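Local coordinates for protein UDP-4-amino-4,6-dideoxy-N-acetyl-beta-L-altrosamine transaminase (Helicobacter pylori, PDB 2FNU) that catalyses the pyridoxal-phosphate-dependent amination of a UDP-linked 4-keto sugar, the second step in making the pseudaminic acid that modifies flagellin, at residues K183-A188 with S241-A246. Sequence-based numbering, arbitrary orientation.
With PMP (4'-deoxy-4'-aminopyridoxal-5'-phosphate), chain E.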
loop_
_atom_site.group_PDB
_atom_site.type_symbol
_atom_site.label_atom_id
_atom_site.label_comp_id
_atom_site.label_asym_id
_atom_site.label_seq_id
_atom_site.Cartn_x
_atom_site.Cartn_y
_atom_site.Cartn_z
ATOM N N LYS B 183 6.870 -10.138 11.545
ATOM C CA LYS B 183 6.319 -9.554 12.772
ATOM C C LYS B 183 5.555 -10.571 13.632
ATOM O O LYS B 183 5.398 -11.733 13.230
ATOM C CB LYS B 183 5.454 -8.348 12.430
ATOM C CG LYS B 183 6.264 -7.139 11.925
ATOM C CD LYS B 183 7.051 -6.464 13.031
ATOM C CE LYS B 183 7.693 -5.166 12.521
ATOM N NZ LYS B 183 9.069 -5.003 13.014
ATOM N N PRO B 184 5.138 -10.168 14.842
ATOM C CA PRO B 184 4.496 -11.141 15.742
ATOM C C PRO B 184 3.390 -11.991 15.118
ATOM O O PRO B 184 3.299 -13.188 15.407
ATOM C CB PRO B 184 3.995 -10.260 16.889
ATOM C CG PRO B 184 5.100 -9.216 16.995
ATOM C CD PRO B 184 5.353 -8.871 15.526
ATOM N N ILE B 185 2.549 -11.375 14.292
ATOM C CA ILE B 185 1.689 -12.138 13.371
ATOM C C ILE B 185 1.854 -11.473 12.025
ATOM O O ILE B 185 2.298 -10.319 11.953
ATOM C CB ILE B 185 0.186 -12.167 13.750
ATOM C CG1 ILE B 185 -0.426 -10.760 13.699
ATOM C CG2 ILE B 185 -0.028 -12.902 15.088
ATOM C CD1 ILE B 185 -1.979 -10.748 13.790
ATOM N N THR B 186 1.460 -12.165 10.959
ATOM C CA THR B 186 1.685 -11.620 9.623
ATOM C C THR B 186 0.497 -11.713 8.676
ATOM O O THR B 186 -0.337 -12.614 8.786
ATOM C CB THR B 186 2.904 -12.282 8.943
ATOM O OG1 THR B 186 3.231 -11.551 7.757
ATOM C CG2 THR B 186 2.603 -13.746 8.549
ATOM N N THR B 187 0.454 -10.758 7.754
ATOM C CA THR B 187 -0.424 -10.791 6.586
ATOM C C THR B 187 0.440 -10.632 5.313
ATOM O O THR B 187 -0.064 -10.166 4.280
ATOM C CB THR B 187 -1.484 -9.661 6.669
ATOM O OG1 THR B 187 -0.839 -8.374 6.703
ATOM C CG2 THR B 187 -2.315 -9.823 7.932
ATOM N N ALA B 188 1.726 -11.022 5.416
ATOM C CA ALA B 188 2.790 -10.837 4.403
ATOM C C ALA B 188 3.305 -9.398 4.362
ATOM O O ALA B 188 4.489 -9.153 4.593
ATOM C CB ALA B 188 2.360 -11.325 2.999
ATOM N N SER B 241 -6.547 -15.548 10.922
ATOM C CA SER B 241 -6.132 -16.898 11.302
ATOM C C SER B 241 -4.905 -16.854 12.204
ATOM O O SER B 241 -4.818 -17.584 13.207
ATOM C CB SER B 241 -5.864 -17.738 10.042
ATOM O OG SER B 241 -5.544 -19.072 10.394
ATOM N N GLN B 242 -3.957 -15.983 11.868
ATOM C CA GLN B 242 -2.782 -15.785 12.712
ATOM C C GLN B 242 -3.152 -15.192 14.082
ATOM O O GLN B 242 -2.625 -15.613 15.123
ATOM C CB GLN B 242 -1.805 -14.852 11.983
ATOM C CG GLN B 242 -1.068 -15.536 10.827
ATOM C CD GLN B 242 0.317 -15.969 11.236
ATOM O OE1 GLN B 242 1.170 -15.133 11.568
ATOM N NE2 GLN B 242 0.564 -17.292 11.245
ATOM N N LEU B 243 -4.058 -14.218 14.091
ATOM C CA LEU B 243 -4.446 -13.550 15.341
ATOM C C LEU B 243 -5.063 -14.542 16.323
ATOM O O LEU B 243 -4.846 -14.430 17.532
ATOM C CB LEU B 243 -5.416 -12.387 15.072
ATOM C CG LEU B 243 -5.829 -11.587 16.302
ATOM C CD1 LEU B 243 -4.636 -10.903 16.971
ATOM C CD2 LEU B 243 -6.854 -10.557 15.875
ATOM N N LYS B 244 -5.806 -15.519 15.805
ATOM C CA LYS B 244 -6.440 -16.536 16.667
ATOM C C LYS B 244 -5.414 -17.318 17.482
ATOM O O LYS B 244 -5.753 -17.861 18.546
ATOM C CB LYS B 244 -7.278 -17.509 15.834
ATOM C CG LYS B 244 -8.633 -16.940 15.433
ATOM C CD LYS B 244 -9.359 -17.828 14.428
ATOM C CE LYS B 244 -10.728 -17.221 14.091
ATOM N NZ LYS B 244 -11.321 -17.649 12.784
ATOM N N LYS B 245 -4.180 -17.407 16.978
ATOM C CA LYS B 245 -3.115 -18.089 17.723
ATOM C C LYS B 245 -2.003 -17.149 18.174
ATOM O O LYS B 245 -0.906 -17.609 18.516
ATOM C CB LYS B 245 -2.529 -19.267 16.922
ATOM C CG LYS B 245 -1.985 -18.903 15.571
ATOM C CD LYS B 245 -1.281 -20.085 14.916
ATOM C CE LYS B 245 -1.177 -19.856 13.423
ATOM N NZ LYS B 245 -2.480 -20.138 12.727
ATOM N N ALA B 246 -2.277 -15.843 18.205
ATOM C CA ALA B 246 -1.217 -14.899 18.584
ATOM C C ALA B 246 -0.607 -15.209 19.968
ATOM O O ALA B 246 0.597 -15.115 20.130
ATOM C CB ALA B 246 -1.726 -13.442 18.506
HETATM N N1 PMP E . 7.870 1.015 12.651
HETATM C C2 PMP E . 8.717 0.069 13.167
HETATM C C2A PMP E . 9.168 0.207 14.602
HETATM C C3 PMP E . 9.128 -0.998 12.356
HETATM O O3 PMP E . 9.945 -1.970 12.858
HETATM C C4 PMP E . 8.695 -1.088 11.012
HETATM C C4A PMP E . 9.191 -2.179 10.088
HETATM N N4A PMP E . 10.551 -2.577 10.380
HETATM C C5 PMP E . 7.782 -0.142 10.535
HETATM C C6 PMP E . 7.342 0.863 11.395
HETATM C C5A PMP E . 7.238 -0.196 9.118
HETATM O O4P PMP E . 6.280 -1.238 9.085
HETATM P P PMP E . 5.890 -1.923 7.675
HETATM O O1P PMP E . 7.054 -2.814 7.310
HETATM O O2P PMP E . 4.675 -2.748 7.976
HETATM O O3P PMP E . 5.608 -0.847 6.662
HETATM O O HOH W 1 2.263 -13.359 18.332
#
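Gln242, on the last turn of helix 233-244, reaches the loop 183-188 through its side-chain carbonyl. Thr186 N donates to Gln242 OE1 at 3.0 Å, its N-H arriving in the carbonyl plane on a lone pair, with a moderately bent N-H...O angle of 148°. A bend at chi2 (-99°) turns the amide along the Thr186 side chain, so that the two run side by side and Thr186 CG2 lies 3.6 Å from Gln242 OE1. The other end of the amide is fixed as well: NE2 donates to Asp15 OD2 and Cys10 O, which sets the flip of the group. Thr186 OG1, anti to its own backbone N, faces back into the loop and takes the N-H of Ala188 (Ala188 N to Thr186 OG1 2.8 Å), forming an ST turn, and is also hydrogen-bonded to Phe179 O.

This loop links strands 174-178 and 191-195 of the seven-stranded mixed sheet of a PLP-dependent aminotransferase, and it carries Lys183, the residue that attaches the cofactor. Here no such attachment is present; Lys183 NZ instead hydrogen-bonds PMP O3 at 3.2 Å.

Apolar contact is supplied by Ile185, with Ile185 CB sitting against Gln242 CB (3.8 Å). Its two branches spread over the junction between helices 233-244 and 246-264, Ile185 CG2 meeting Ala246 CB at 3.9 Å and CD1 touching Leu243 CB, where the Ile185 and Leu243 side chains cross obliquely. Leu243 in turn packs on Ala40, Leu41 and Phe44 of helix 32-45.

A water bridges the backbones beyond this patch, donating to both Pro184 O and Ala246 O, while Arg253 NH1 also binds Pro184 O.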